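Local coordinates for protein SAG family member (Sag19) (Eimeria tenella, PDB 6ZZB) that is a major surface antigen of unknown function, with a fold that probably relates the Eimeria SAG family to the CAP proteins, at residues E76-L84 with A93-A101; F158-D166 with R215-Y226. All blocks are in the same frame, centred on the assembly; numbering follows the deposited sequence.

Contact 1 (E76-L84 with A93-A101); sequences EDTEVTESL and ASPTAPKIA
Two flat groups organise this contact, the carboxylate of Asp77 and the carbonyl of Pro95. Over one face of the carboxylate sits the Thr96 methyl, with CG2 3.7 Å from Asp77 CG, while Asp77 OD1 accepts a hydrogen bond from a water that in turn accepts from Ala97 N. The Pro95 carbonyl is met from above: Thr81 OG1 donates to Pro95 O at 2.7 Å, 46° out of the carbonyl plane. OG1 stands beside the Thr81 backbone N (chi1 -62°), and the methyl on the other branch comes near the Pro95 ring at CD. One turn further along, Leu84 CD1 serves two apolar partners, Pro95 CG and, tip to tip, Ile100 CD1, each 3.7 Å from it. Val80 CG1 fills in beside the Pro95 carbonyl. Helix 77-86 thus packs chiefly against the lead-in to helix 97-105, the segment axes staying 11.0 Å apart at 64°. Both lie on the sheet, Val80 and Leu84 on Tyr209, Ala97 on Ser192.

Thr96 is the N-cap of helix 97-105, its OG1 accepting a weak 3.4 Å bond from Lys99 N. Lys99 NZ donates to Ala93 O and Ser94 O, fixing the approach to that helix. With its carboxylate water-linked to the first turn of the second helix and itself opening the first, Asp77 would probably favour the ionised form.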
# COMPACT_ATOMS: atom_id res chain seq x y z
N GLU A 76 12.55 4.92 7.42
CA GLU A 76 13.77 4.15 7.14
C GLU A 76 13.50 2.67 7.40
O GLU A 76 12.56 2.31 8.08
CB GLU A 76 14.94 4.65 7.99
CG GLU A 76 15.20 6.12 7.81
CD GLU A 76 15.78 6.49 6.45
OE1 GLU A 76 16.28 5.58 5.73
OE2 GLU A 76 15.72 7.67 6.10
N ASP A 77 14.34 1.83 6.82
CA ASP A 77 14.21 0.37 6.97
C ASP A 77 14.08 -0.02 8.44
O ASP A 77 13.25 -0.85 8.74
CB ASP A 77 15.37 -0.38 6.34
CG ASP A 77 15.35 -0.40 4.83
OD1 ASP A 77 14.30 -0.15 4.26
OD2 ASP A 77 16.38 -0.73 4.22
N THR A 78 14.91 0.54 9.33
CA THR A 78 14.88 0.16 10.76
C THR A 78 13.48 0.39 11.33
O THR A 78 13.00 -0.40 12.11
CB THR A 78 15.90 0.97 11.57
OG1 THR A 78 17.20 0.82 11.00
CG2 THR A 78 15.93 0.50 13.01
N GLU A 79 12.87 1.49 10.93
CA GLU A 79 11.54 1.88 11.42
C GLU A 79 10.48 0.91 10.91
O GLU A 79 9.62 0.51 11.67
CB GLU A 79 11.23 3.30 10.97
CG GLU A 79 12.11 4.34 11.62
CD GLU A 79 11.74 5.73 11.14
OE1 GLU A 79 11.89 6.03 9.94
OE2 GLU A 79 11.37 6.54 12.00
N VAL A 80 10.59 0.54 9.64
CA VAL A 80 9.64 -0.44 9.07
C VAL A 80 9.77 -1.77 9.80
O VAL A 80 8.77 -2.35 10.21
CB VAL A 80 9.87 -0.59 7.56
CG1 VAL A 80 9.05 -1.72 7.00
CG2 VAL A 80 9.59 0.72 6.84
N THR A 81 11.01 -2.24 10.01
CA THR A 81 11.21 -3.54 10.69
C THR A 81 10.61 -3.49 12.08
O THR A 81 9.94 -4.42 12.53
CB THR A 81 12.69 -3.88 10.74
OG1 THR A 81 13.19 -4.02 9.40
CG2 THR A 81 12.93 -5.13 11.57
N GLU A 82 10.84 -2.40 12.81
CA GLU A 82 10.34 -2.32 14.21
C GLU A 82 8.82 -2.17 14.26
O GLU A 82 8.16 -2.77 15.13
CB GLU A 82 11.05 -1.13 14.86
CG GLU A 82 11.07 -1.19 16.36
CD GLU A 82 11.82 -2.41 16.90
OE1 GLU A 82 11.32 -2.97 17.77
OE2 GLU A 82 12.88 -2.81 16.36
N SER A 83 8.25 -1.39 13.34
CA SER A 83 6.77 -1.26 13.25
C SER A 83 6.14 -2.63 12.99
O SER A 83 5.17 -3.00 13.65
CB SER A 83 6.43 -0.28 12.18
OG SER A 83 5.03 -0.19 12.00
N LEU A 84 6.73 -3.39 12.06
CA LEU A 84 6.22 -4.74 11.76
C LEU A 84 6.38 -5.67 12.96
O LEU A 84 5.47 -6.43 13.26
CB LEU A 84 6.95 -5.25 10.52
CG LEU A 84 6.43 -4.63 9.21
CD1 LEU A 84 7.39 -4.93 8.09
CD2 LEU A 84 5.02 -5.13 8.88
N ALA A 93 12.95 -12.18 7.22
CA ALA A 93 13.76 -11.72 8.37
C ALA A 93 14.10 -10.25 8.19
O ALA A 93 14.52 -9.85 7.12
CB ALA A 93 15.02 -12.53 8.50
N SER A 94 13.99 -9.50 9.29
CA SER A 94 14.20 -8.03 9.29
C SER A 94 13.42 -7.42 8.13
O SER A 94 13.99 -6.81 7.22
CB SER A 94 15.65 -7.69 9.19
OG SER A 94 16.32 -8.15 10.35
N PRO A 95 12.08 -7.55 8.13
CA PRO A 95 11.29 -7.17 6.96
C PRO A 95 11.33 -5.67 6.67
O PRO A 95 11.30 -4.84 7.59
CB PRO A 95 9.88 -7.65 7.29
CG PRO A 95 9.86 -7.63 8.81
CD PRO A 95 11.26 -8.10 9.19
N THR A 96 11.38 -5.36 5.40
CA THR A 96 11.44 -3.99 4.87
C THR A 96 10.52 -3.92 3.65
O THR A 96 10.10 -4.99 3.16
CB THR A 96 12.86 -3.62 4.46
OG1 THR A 96 13.19 -4.54 3.42
CG2 THR A 96 13.87 -3.70 5.58
N ALA A 97 10.24 -2.73 3.14
CA ALA A 97 9.39 -2.63 1.94
C ALA A 97 9.99 -3.40 0.78
O ALA A 97 9.25 -4.12 0.10
CB ALA A 97 9.09 -1.19 1.63
N PRO A 98 11.30 -3.32 0.47
CA PRO A 98 11.82 -4.11 -0.64
C PRO A 98 11.62 -5.61 -0.44
O PRO A 98 11.24 -6.31 -1.37
CB PRO A 98 13.31 -3.76 -0.67
CG PRO A 98 13.36 -2.38 -0.07
CD PRO A 98 12.30 -2.35 0.99
N LYS A 99 11.86 -6.10 0.76
CA LYS A 99 11.73 -7.55 1.01
C LYS A 99 10.28 -7.97 0.88
O LYS A 99 10.00 -9.09 0.41
CB LYS A 99 12.26 -7.94 2.37
CG LYS A 99 13.74 -7.69 2.52
CD LYS A 99 14.20 -7.88 3.95
CE LYS A 99 15.69 -7.73 4.11
NZ LYS A 99 16.08 -7.97 5.52
N ILE A 100 9.34 -7.14 1.31
CA ILE A 100 7.90 -7.48 1.19
C ILE A 100 7.49 -7.41 -0.27
O ILE A 100 6.74 -8.31 -0.72
CB ILE A 100 7.06 -6.58 2.10
CG1 ILE A 100 7.32 -6.94 3.56
CG2 ILE A 100 5.58 -6.67 1.74
CD1 ILE A 100 6.83 -5.90 4.56
N ALA A 101 7.94 -6.43 -1.04
CA ALA A 101 7.58 -6.39 -2.48
C ALA A 101 8.00 -7.70 -3.15
O ALA A 101 7.22 -8.28 -3.94
CB ALA A 101 8.22 -5.18 -3.15
O HOH W 1 11.51 -0.37 4.07

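Contact 2 (F158-D166 with R215-Y226); sequences FEPSTGTYD and RKEDKPFTAELY
The loop 158-166 runs antiparallel to the segment leading into helix 223-231, tied by Tyr165 N to Asp218 O at 2.8 Å and Glu217 N to Tyr165 O at 3.1 Å, both bonds made by residues of the type II turn Arg215 to Asp218. At the opposite end Phe158, its CG anti to the backbone N (chi1 178°), directs its ring edge at the face of Tyr226, with centroids 5.2 Å apart and planes at 65°. Its CZ reaches the edge of the Phe221 ring, 3.7 Å from Phe221 CD2, completing an aromatic cluster; Pro220 CG adjoins the same CZ. Pro160 packs across Tyr226, its CD 3.6 Å from Tyr226 CD2, and sets its CG against Ala223. The extended Lys219 chain carries NZ to Ser161 O at 3.0 Å, the donor tilted 24° from the carbonyl plane, and a water bridges the same atoms. Asp166 OD1, which accepts from Glu168 N, meets Lys216 NZ only through water.

Leu153 of helix 138-155 touches both Phe221 and Tyr226, Tyr165 OH bonds Ser178 OG on helix 175-183, and Asp218 forms a salt bridge with Lys187 just ahead of strand 190-196.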
# COMPACT_ATOMS: atom_id res chain seq x y z
N PHE A 158 -20.30 1.76 3.10
CA PHE A 158 -19.37 2.30 4.12
C PHE A 158 -19.85 3.68 4.58
O PHE A 158 -20.10 4.58 3.75
CB PHE A 158 -17.96 2.41 3.53
CG PHE A 158 -16.97 3.01 4.48
CD1 PHE A 158 -16.27 2.22 5.38
CD2 PHE A 158 -16.73 4.36 4.47
CE1 PHE A 158 -15.36 2.79 6.26
CE2 PHE A 158 -15.84 4.94 5.36
CZ PHE A 158 -15.16 4.14 6.25
N GLU A 159 -19.94 3.85 5.90
CA GLU A 159 -20.16 5.14 6.59
C GLU A 159 -18.98 5.33 7.53
O GLU A 159 -18.61 4.38 8.22
CB GLU A 159 -21.42 5.13 7.46
CG GLU A 159 -22.73 5.18 6.73
CD GLU A 159 -23.87 5.48 7.70
OE1 GLU A 159 -24.61 4.54 8.04
OE2 GLU A 159 -23.98 6.64 8.16
N PRO A 160 -18.42 6.54 7.63
CA PRO A 160 -17.26 6.74 8.49
C PRO A 160 -17.51 6.48 9.99
O PRO A 160 -16.59 6.08 10.69
CB PRO A 160 -16.89 8.21 8.22
CG PRO A 160 -18.16 8.85 7.68
CD PRO A 160 -18.82 7.74 6.90
N SER A 161 -18.73 6.69 10.48
CA SER A 161 -19.00 6.53 11.93
C SER A 161 -19.02 5.04 12.31
O SER A 161 -18.71 4.75 13.47
CB SER A 161 -20.24 7.24 12.36
OG SER A 161 -21.35 6.73 11.67
N THR A 162 -19.36 4.14 11.39
CA THR A 162 -19.50 2.70 11.69
C THR A 162 -18.43 1.86 11.00
O THR A 162 -18.11 0.78 11.52
CB THR A 162 -20.87 2.15 11.31
OG1 THR A 162 -21.09 2.34 9.91
CG2 THR A 162 -22.01 2.78 12.08
N GLY A 163 -17.92 2.32 9.86
CA GLY A 163 -17.07 1.49 8.99
C GLY A 163 -15.69 1.31 9.60
O GLY A 163 -15.07 2.30 10.03
N THR A 164 -15.24 0.07 9.64
CA THR A 164 -13.90 -0.28 10.14
C THR A 164 -13.12 -0.93 9.01
O THR A 164 -13.71 -1.41 8.04
CB THR A 164 -13.95 -1.15 11.40
OG1 THR A 164 -14.45 -2.44 11.06
CG2 THR A 164 -14.79 -0.53 12.49
N TYR A 165 -11.82 -1.00 9.21
CA TYR A 165 -10.91 -1.55 8.19
C TYR A 165 -10.91 -3.06 8.36
O TYR A 165 -10.50 -3.53 9.43
CB TYR A 165 -9.50 -0.97 8.33
CG TYR A 165 -8.57 -1.55 7.30
CD1 TYR A 165 -8.60 -1.12 5.98
CD2 TYR A 165 -7.74 -2.61 7.61
CE1 TYR A 165 -7.77 -1.68 5.02
CE2 TYR A 165 -6.92 -3.20 6.65
CZ TYR A 165 -6.97 -2.74 5.34
OH TYR A 165 -6.13 -3.30 4.40
N ASP A 166 -11.35 -3.80 7.36
CA ASP A 166 -11.26 -5.27 7.37
C ASP A 166 -10.94 -5.71 5.95
O ASP A 166 -11.82 -5.65 5.06
CB ASP A 166 -12.56 -5.87 7.90
CG ASP A 166 -12.61 -7.38 7.89
OD1 ASP A 166 -11.59 -8.03 7.50
OD2 ASP A 166 -13.66 -7.90 8.29
N ARG A 215 -5.01 -1.32 11.03
CA ARG A 215 -5.22 -2.71 11.47
C ARG A 215 -6.72 -3.00 11.52
O ARG A 215 -7.50 -2.06 11.61
CB ARG A 215 -4.50 -2.91 12.81
CG ARG A 215 -3.00 -2.67 12.69
CD ARG A 215 -2.27 -2.98 13.96
NE ARG A 215 -2.41 -4.40 14.28
CZ ARG A 215 -2.26 -4.93 15.49
NH1 ARG A 215 -1.94 -4.16 16.52
NH2 ARG A 215 -2.40 -6.23 15.65
N LYS A 216 -7.07 -4.28 11.53
CA LYS A 216 -8.46 -4.74 11.61
C LYS A 216 -9.13 -4.01 12.77
O LYS A 216 -8.53 -3.91 13.87
CB LYS A 216 -8.53 -6.26 11.75
CG LYS A 216 -9.87 -6.85 11.35
CD LYS A 216 -9.98 -8.29 11.75
CE LYS A 216 -11.37 -8.84 11.50
NZ LYS A 216 -11.32 -10.31 11.46
N GLU A 217 -10.33 -3.48 12.48
CA GLU A 217 -11.24 -2.73 13.40
C GLU A 217 -10.84 -1.26 13.60
O GLU A 217 -11.67 -0.54 14.15
CB GLU A 217 -11.48 -3.45 14.73
CG GLU A 217 -12.29 -4.72 14.56
CD GLU A 217 -13.03 -5.18 15.81
OE1 GLU A 217 -13.73 -4.35 16.43
OE2 GLU A 217 -12.90 -6.37 16.16
N ASP A 218 -9.71 -0.75 13.09
CA ASP A 218 -9.49 0.71 13.04
C ASP A 218 -10.61 1.36 12.21
O ASP A 218 -11.01 0.76 11.20
CB ASP A 218 -8.15 1.09 12.41
CG ASP A 218 -6.95 0.74 13.26
OD1 ASP A 218 -7.15 0.38 14.44
OD2 ASP A 218 -5.83 0.82 12.74
N LYS A 219 -11.04 2.54 12.62
CA LYS A 219 -11.93 3.40 11.81
C LYS A 219 -11.04 4.23 10.91
O LYS A 219 -10.28 5.08 11.36
CB LYS A 219 -12.81 4.23 12.75
CG LYS A 219 -13.80 3.37 13.53
CD LYS A 219 -14.94 4.12 14.13
CE LYS A 219 -15.94 3.20 14.79
NZ LYS A 219 -16.86 3.97 15.66
N PRO A 220 -10.98 3.94 9.60
CA PRO A 220 -10.02 4.62 8.74
C PRO A 220 -10.25 6.12 8.49
O PRO A 220 -9.30 6.81 8.28
CB PRO A 220 -10.12 3.82 7.43
CG PRO A 220 -11.52 3.28 7.46
CD PRO A 220 -11.73 2.88 8.91
N PHE A 221 -11.49 6.59 8.61
CA PHE A 221 -11.84 8.00 8.33
C PHE A 221 -12.76 8.56 9.41
O PHE A 221 -13.73 7.90 9.78
CB PHE A 221 -12.57 8.10 6.99
CG PHE A 221 -11.85 7.45 5.84
CD1 PHE A 221 -10.67 7.97 5.34
CD2 PHE A 221 -12.35 6.30 5.28
CE1 PHE A 221 -10.03 7.33 4.28
CE2 PHE A 221 -11.71 5.67 4.23
CZ PHE A 221 -10.56 6.20 3.73
N THR A 222 -12.48 9.79 9.82
CA THR A 222 -13.46 10.63 10.54
C THR A 222 -14.56 11.04 9.56
O THR A 222 -14.31 11.08 8.32
CB THR A 222 -12.82 11.87 11.15
OG1 THR A 222 -12.35 12.68 10.08
CG2 THR A 222 -11.72 11.53 12.14
N ALA A 223 -15.73 11.38 10.08
CA ALA A 223 -16.81 11.94 9.24
C ALA A 223 -16.32 13.20 8.53
O ALA A 223 -16.68 13.38 7.37
CB ALA A 223 -18.04 12.20 10.10
N GLU A 224 -15.52 14.05 9.18
CA GLU A 224 -15.08 15.34 8.63
C GLU A 224 -14.23 15.04 7.40
O GLU A 224 -14.43 15.65 6.34
CB GLU A 224 -14.31 16.12 9.71
CG GLU A 224 -13.89 17.49 9.26
CD GLU A 224 -13.09 18.26 10.29
OE1 GLU A 224 -12.56 17.63 11.24
OE2 GLU A 224 -12.99 19.48 10.15
N LEU A 225 -13.27 14.11 7.53
CA LEU A 225 -12.40 13.79 6.38
C LEU A 225 -13.26 13.14 5.27
O LEU A 225 -13.10 13.52 4.11
CB LEU A 225 -11.25 12.87 6.82
CG LEU A 225 -10.38 12.39 5.66
CD1 LEU A 225 -9.77 13.57 4.92
CD2 LEU A 225 -9.29 11.45 6.15
N TYR A 226 -14.15 12.21 5.61
CA TYR A 226 -14.95 11.49 4.59
C TYR A 226 -15.82 12.50 3.83
O TYR A 226 -15.87 12.43 2.60
CB TYR A 226 -15.73 10.33 5.19
CG TYR A 226 -16.06 9.26 4.17
CD1 TYR A 226 -15.05 8.55 3.52
CD2 TYR A 226 -17.36 8.99 3.82
CE1 TYR A 226 -15.35 7.59 2.56
CE2 TYR A 226 -17.67 8.03 2.88
CZ TYR A 226 -16.67 7.32 2.24
OH TYR A 226 -16.94 6.37 1.30
O HOH W 2 -19.42 5.50 1.22
O HOH W 3 -14.16 4.96 9.41
O HOH W 4 -17.34 6.59 14.85
O HOH W 5 -12.64 -4.34 11.17
O HOH W 6 -10.44 -10.12 8.76

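Overall arrangement
From the N terminus, the chain passes strand 73-74 and enters helix 77-86; contact 1 then closes a short loop of eight residues by bringing the start of helix 97-105 back against it. Only later, after strand 126-131 and helix 138-155, does contact 2 open. It spans 48 residues, including helix 175-183 and strands 190-196 and 203-211. The two loops are therefore in series and neither nest nor cross. Their centres lie about 26 Å apart, yet the strands enclosed by contact 2, joined by the disulfide Cys193-Cys208, are those beneath contact 1. Contact 1 thus joins two successive helices, contact 2 the loop after helix 138-155 to the turn and lead-in 215-222 and to helix 223-231.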